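Long-range contact in Tol-Pal system protein TolB (Acinetobacter baumannii, PDB 7MX5), which probably acts as the periplasmic member of the Tol-Pal system, which supports outer membrane invagination during cell division and outer membrane integrity: residues A[303-316]-A[346-358]. Residues are numbered along the deposited sequence; the frame is centred on the assembly and turned at random.
Sequences FNARGTLSADGKKI and SLDESPSFSPNGQ
Phe353 packs against Ser310 where two neighbouring blades of the TolB beta-propeller meet, each bringing its first strand, 304-309 in one and 352-353 in the other. Each is the edge strand of its own sheet, the innermost strand of its blade, so side chains and two waters do most of the joining. At the centre the Phe353 ring reaches across to the hairpin of the earlier blade. Ser310 CB sits over one face of the Phe353 ring, 3.9 Å from its centroid, a CH-pi contact, while Thr308 O lies at the ring edge. Lys315 CB comes to 3.7 Å from Phe353 CZ. Beyond that, Lys315 runs off to a salt bridge with Asp333.

Thr308 turns its methyl, CG2, onto Pro351 O at 3.3 Å. Further along, water 1 bridges Gly307 O and Ser350 OG, and that hydroxyl also lies 3.2 Å from Arg306 O. Arg306 and Asp348 close this end with a salt bridge, NH1 to OD2 2.8 Å. Asp348 CG is anti to its backbone N (chi1 176°), which swings the carboxylate over a guanidinium face, the planes 82° apart; the attraction is one of charge, with no N-H aimed at the oxygen. Glu262 forms a salt bridge with NE of the same guanidinium, which thus has two acidic partners.

At the other end the Ser310-Lys315 turn meets the Ser354-Gly357 beta turn: Ala311 CB touches Pro355 O, and water 2, bound to Asp312 N and OD2, donates a weak 3.4 Å bond to Pro355 O.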
loop_
_atom_site.group_PDB
_atom_site.type_symbol
_atom_site.label_atom_id
_atom_site.label_comp_id
_atom_site.label_asym_id
_atom_site.label_seq_id
_atom_site.Cartn_x
_atom_site.Cartn_y
_atom_site.Cartn_z
ATOM N N PHE A 303 -13.057 14.564 14.927
ATOM C CA PHE A 303 -12.175 14.708 13.774
ATOM C C PHE A 303 -12.069 13.369 13.063
ATOM O O PHE A 303 -11.549 12.403 13.629
ATOM C CB PHE A 303 -10.794 15.206 14.206
ATOM C CG PHE A 303 -9.867 15.519 13.061
ATOM C CD1 PHE A 303 -9.139 14.516 12.441
ATOM C CD2 PHE A 303 -9.710 16.822 12.619
ATOM C CE1 PHE A 303 -8.285 14.804 11.392
ATOM C CE2 PHE A 303 -8.857 17.118 11.573
ATOM C CZ PHE A 303 -8.143 16.108 10.958
ATOM N N ASN A 304 -12.562 13.321 11.828
ATOM C CA ASN A 304 -12.390 12.170 10.948
ATOM C C ASN A 304 -12.136 12.705 9.549
ATOM O O ASN A 304 -12.965 13.442 9.010
ATOM C CB ASN A 304 -13.618 11.256 10.969
ATOM C CG ASN A 304 -13.895 10.680 12.344
ATOM O OD1 ASN A 304 -13.455 9.578 12.668
ATOM N ND2 ASN A 304 -14.633 11.425 13.160
ATOM N N ALA A 305 -10.995 12.350 8.967
ATOM C CA ALA A 305 -10.593 12.957 7.706
ATOM C C ALA A 305 -9.632 12.032 6.977
ATOM O O ALA A 305 -9.159 11.033 7.524
ATOM C CB ALA A 305 -9.955 14.329 7.936
ATOM N N ARG A 306 -9.352 12.390 5.721
ATOM C CA ARG A 306 -8.364 11.700 4.890
ATOM C C ARG A 306 -8.698 10.215 4.752
ATOM O O ARG A 306 -7.853 9.339 4.950
ATOM C CB ARG A 306 -6.948 11.901 5.437
ATOM C CG ARG A 306 -6.353 13.278 5.152
ATOM C CD ARG A 306 -6.830 14.322 6.151
ATOM N NE ARG A 306 -7.064 15.618 5.523
ATOM C CZ ARG A 306 -7.470 16.703 6.171
ATOM N NH1 ARG A 306 -7.692 16.689 7.475
ATOM N NH2 ARG A 306 -7.658 17.832 5.492
ATOM N N GLY A 307 -9.952 9.935 4.403
ATOM C CA GLY A 307 -10.383 8.562 4.254
ATOM C C GLY A 307 -10.015 7.981 2.901
ATOM O O GLY A 307 -9.968 8.673 1.885
ATOM N N THR A 308 -9.745 6.677 2.901
ATOM C CA THR A 308 -9.485 5.935 1.678
ATOM C C THR A 308 -10.218 4.604 1.749
ATOM O O THR A 308 -10.476 4.076 2.833
ATOM C CB THR A 308 -7.981 5.711 1.448
ATOM O OG1 THR A 308 -7.782 4.993 0.225
ATOM C CG2 THR A 308 -7.371 4.929 2.599
ATOM N N LEU A 309 -10.556 4.068 0.580
ATOM C CA LEU A 309 -11.397 2.884 0.476
ATOM C C LEU A 309 -10.554 1.634 0.266
ATOM O O LEU A 309 -9.558 1.657 -0.462
ATOM C CB LEU A 309 -12.394 3.024 -0.678
ATOM C CG LEU A 309 -13.576 3.979 -0.499
ATOM C CD1 LEU A 309 -14.116 3.919 0.920
ATOM C CD2 LEU A 309 -13.182 5.398 -0.873
ATOM N N SER A 310 -10.965 0.543 0.906
ATOM C CA SER A 310 -10.381 -0.755 0.609
ATOM C C SER A 310 -10.875 -1.248 -0.746
ATOM O O SER A 310 -11.958 -0.877 -1.208
ATOM C CB SER A 310 -10.731 -1.765 1.703
ATOM O OG SER A 310 -12.120 -2.043 1.718
ATOM N N ALA A 311 -10.059 -2.087 -1.389
ATOM C CA ALA A 311 -10.404 -2.577 -2.720
ATOM C C ALA A 311 -11.723 -3.339 -2.707
ATOM O O ALA A 311 -12.503 -3.264 -3.664
ATOM C CB ALA A 311 -9.279 -3.456 -3.266
ATOM N N ASP A 312 -11.993 -4.075 -1.625
ATOM C CA ASP A 312 -13.262 -4.786 -1.511
ATOM C C ASP A 312 -14.433 -3.828 -1.337
ATOM O O ASP A 312 -15.563 -4.155 -1.721
ATOM C CB ASP A 312 -13.199 -5.781 -0.351
ATOM C CG ASP A 312 -12.879 -5.114 0.978
ATOM O OD1 ASP A 312 -13.653 -4.243 1.424
ATOM O OD2 ASP A 312 -11.845 -5.466 1.583
ATOM N N GLY A 313 -14.191 -2.655 -0.760
ATOM C CA GLY A 313 -15.232 -1.662 -0.594
ATOM C C GLY A 313 -15.999 -1.729 0.705
ATOM O O GLY A 313 -17.069 -1.118 0.804
ATOM N N LYS A 314 -15.494 -2.446 1.708
ATOM C CA LYS A 314 -16.171 -2.568 2.992
ATOM C C LYS A 314 -15.419 -1.903 4.136
ATOM O O LYS A 314 -15.899 -1.940 5.274
ATOM C CB LYS A 314 -16.410 -4.046 3.330
ATOM C CG LYS A 314 -16.588 -4.955 2.125
ATOM C CD LYS A 314 -17.707 -5.961 2.344
ATOM C CE LYS A 314 -17.984 -6.755 1.076
ATOM N NZ LYS A 314 -18.074 -5.875 -0.123
ATOM N N LYS A 315 -14.260 -1.297 3.876
ATOM C CA LYS A 315 -13.449 -0.698 4.925
ATOM C C LYS A 315 -12.995 0.696 4.516
ATOM O O LYS A 315 -12.890 1.012 3.327
ATOM C CB LYS A 315 -12.219 -1.560 5.253
ATOM C CG LYS A 315 -12.532 -3.021 5.529
ATOM C CD LYS A 315 -12.866 -3.244 6.995
ATOM C CE LYS A 315 -12.967 -4.726 7.321
ATOM N NZ LYS A 315 -13.994 -4.998 8.366
ATOM N N ILE A 316 -12.721 1.525 5.522
ATOM C CA ILE A 316 -12.226 2.882 5.328
ATOM C C ILE A 316 -11.036 3.089 6.254
ATOM O O ILE A 316 -11.167 2.950 7.476
ATOM C CB ILE A 316 -13.304 3.943 5.609
ATOM C CG1 ILE A 316 -14.388 3.918 4.531
ATOM C CG2 ILE A 316 -12.676 5.327 5.701
ATOM C CD1 ILE A 316 -15.540 4.863 4.810
ATOM N N SER A 346 1.686 10.752 13.530
ATOM C CA SER A 346 2.188 12.108 13.698
ATOM C C SER A 346 1.776 13.049 12.575
ATOM O O SER A 346 2.035 14.253 12.675
ATOM C CB SER A 346 3.719 12.094 13.804
ATOM O OG SER A 346 4.154 11.215 14.827
ATOM N N LEU A 347 1.141 12.542 11.521
ATOM C CA LEU A 347 0.839 13.341 10.343
ATOM C C LEU A 347 -0.634 13.210 9.987
ATOM O O LEU A 347 -1.164 12.097 9.913
ATOM C CB LEU A 347 1.706 12.912 9.155
ATOM C CG LEU A 347 3.215 13.059 9.358
ATOM C CD1 LEU A 347 3.975 12.446 8.195
ATOM C CD2 LEU A 347 3.585 14.522 9.539
ATOM N N ASP A 348 -1.288 14.352 9.768
ATOM C CA ASP A 348 -2.658 14.387 9.260
ATOM C C ASP A 348 -2.590 14.152 7.753
ATOM O O ASP A 348 -2.661 15.072 6.935
ATOM C CB ASP A 348 -3.326 15.711 9.609
ATOM C CG ASP A 348 -4.721 15.835 9.032
ATOM O OD1 ASP A 348 -5.444 14.818 8.995
ATOM O OD2 ASP A 348 -5.097 16.953 8.619
ATOM N N GLU A 349 -2.438 12.880 7.387
ATOM C CA GLU A 349 -2.170 12.492 6.012
ATOM C C GLU A 349 -2.904 11.196 5.700
ATOM O O GLU A 349 -3.114 10.355 6.578
ATOM C CB GLU A 349 -0.662 12.331 5.775
ATOM C CG GLU A 349 -0.243 12.231 4.320
ATOM C CD GLU A 349 1.153 12.777 4.090
ATOM O OE1 GLU A 349 1.319 14.015 4.103
ATOM O OE2 GLU A 349 2.087 11.970 3.911
ATOM N N SER A 350 -3.282 11.039 4.438
ATOM C CA SER A 350 -4.117 9.912 4.040
ATOM C C SER A 350 -3.349 8.599 4.145
ATOM O O SER A 350 -2.194 8.524 3.706
ATOM C CB SER A 350 -4.620 10.108 2.612
ATOM O OG SER A 350 -5.868 9.467 2.418
ATOM N N PRO A 351 -3.938 7.557 4.715
ATOM C CA PRO A 351 -3.350 6.218 4.637
ATOM C C PRO A 351 -3.682 5.589 3.288
ATOM O O PRO A 351 -4.322 6.198 2.431
ATOM C CB PRO A 351 -4.013 5.460 5.796
ATOM C CG PRO A 351 -5.032 6.407 6.402
ATOM C CD PRO A 351 -5.197 7.565 5.475
ATOM N N SER A 352 -3.235 4.348 3.106
ATOM C CA SER A 352 -3.465 3.646 1.851
ATOM C C SER A 352 -3.600 2.156 2.120
ATOM O O SER A 352 -2.721 1.552 2.742
ATOM C CB SER A 352 -2.329 3.909 0.855
ATOM O OG SER A 352 -2.753 3.677 -0.477
ATOM N N PHE A 353 -4.697 1.575 1.645
ATOM C CA PHE A 353 -4.957 0.155 1.821
ATOM C C PHE A 353 -4.120 -0.676 0.856
ATOM O O PHE A 353 -3.860 -0.275 -0.282
ATOM C CB PHE A 353 -6.438 -0.150 1.595
ATOM C CG PHE A 353 -7.249 -0.215 2.858
ATOM C CD1 PHE A 353 -6.992 -1.182 3.816
ATOM C CD2 PHE A 353 -8.280 0.683 3.079
ATOM C CE1 PHE A 353 -7.744 -1.247 4.975
ATOM C CE2 PHE A 353 -9.036 0.623 4.234
ATOM C CZ PHE A 353 -8.767 -0.343 5.184
ATOM N N SER A 354 -3.700 -1.847 1.323
ATOM C CA SER A 354 -3.092 -2.812 0.425
ATOM C C SER A 354 -4.179 -3.501 -0.400
ATOM O O SER A 354 -5.336 -3.565 0.023
ATOM C CB SER A 354 -2.294 -3.847 1.211
ATOM O OG SER A 354 -3.146 -4.671 1.987
ATOM N N PRO A 355 -3.836 -4.005 -1.589
ATOM C CA PRO A 355 -4.859 -4.630 -2.448
ATOM C C PRO A 355 -5.688 -5.708 -1.765
ATOM O O PRO A 355 -6.875 -5.850 -2.086
ATOM C CB PRO A 355 -4.035 -5.207 -3.605
ATOM C CG PRO A 355 -2.818 -4.357 -3.671
ATOM C CD PRO A 355 -2.554 -3.817 -2.292
ATOM N N ASN A 356 -5.115 -6.470 -0.835
ATOM C CA ASN A 356 -5.869 -7.511 -0.148
ATOM C C ASN A 356 -6.642 -6.988 1.057
ATOM O O ASN A 356 -7.383 -7.755 1.680
ATOM C CB ASN A 356 -4.941 -8.657 0.281
ATOM C CG ASN A 356 -3.859 -8.220 1.260
ATOM O OD1 ASN A 356 -3.929 -7.149 1.861
ATOM N ND2 ASN A 356 -2.847 -9.065 1.424
ATOM N N GLY A 357 -6.485 -5.712 1.401
ATOM C CA GLY A 357 -7.199 -5.149 2.528
ATOM C C GLY A 357 -6.728 -5.613 3.885
ATOM O O GLY A 357 -7.361 -5.274 4.889
ATOM N N GLN A 358 -5.642 -6.382 3.950
ATOM C CA GLN A 358 -5.103 -6.841 5.222
ATOM C C GLN A 358 -4.024 -5.922 5.775
ATOM O O GLN A 358 -3.728 -5.988 6.973
ATOM C CB GLN A 358 -4.536 -8.257 5.076
ATOM C CG GLN A 358 -5.522 -9.266 4.510
ATOM C CD GLN A 358 -6.866 -9.221 5.209
ATOM O OE1 GLN A 358 -7.895 -8.964 4.584
ATOM N NE2 GLN A 358 -6.864 -9.475 6.513
HETATM O O HOH W 1 -7.718 10.580 1.248
HETATM O O HOH W 2 -9.817 -5.384 -0.399
#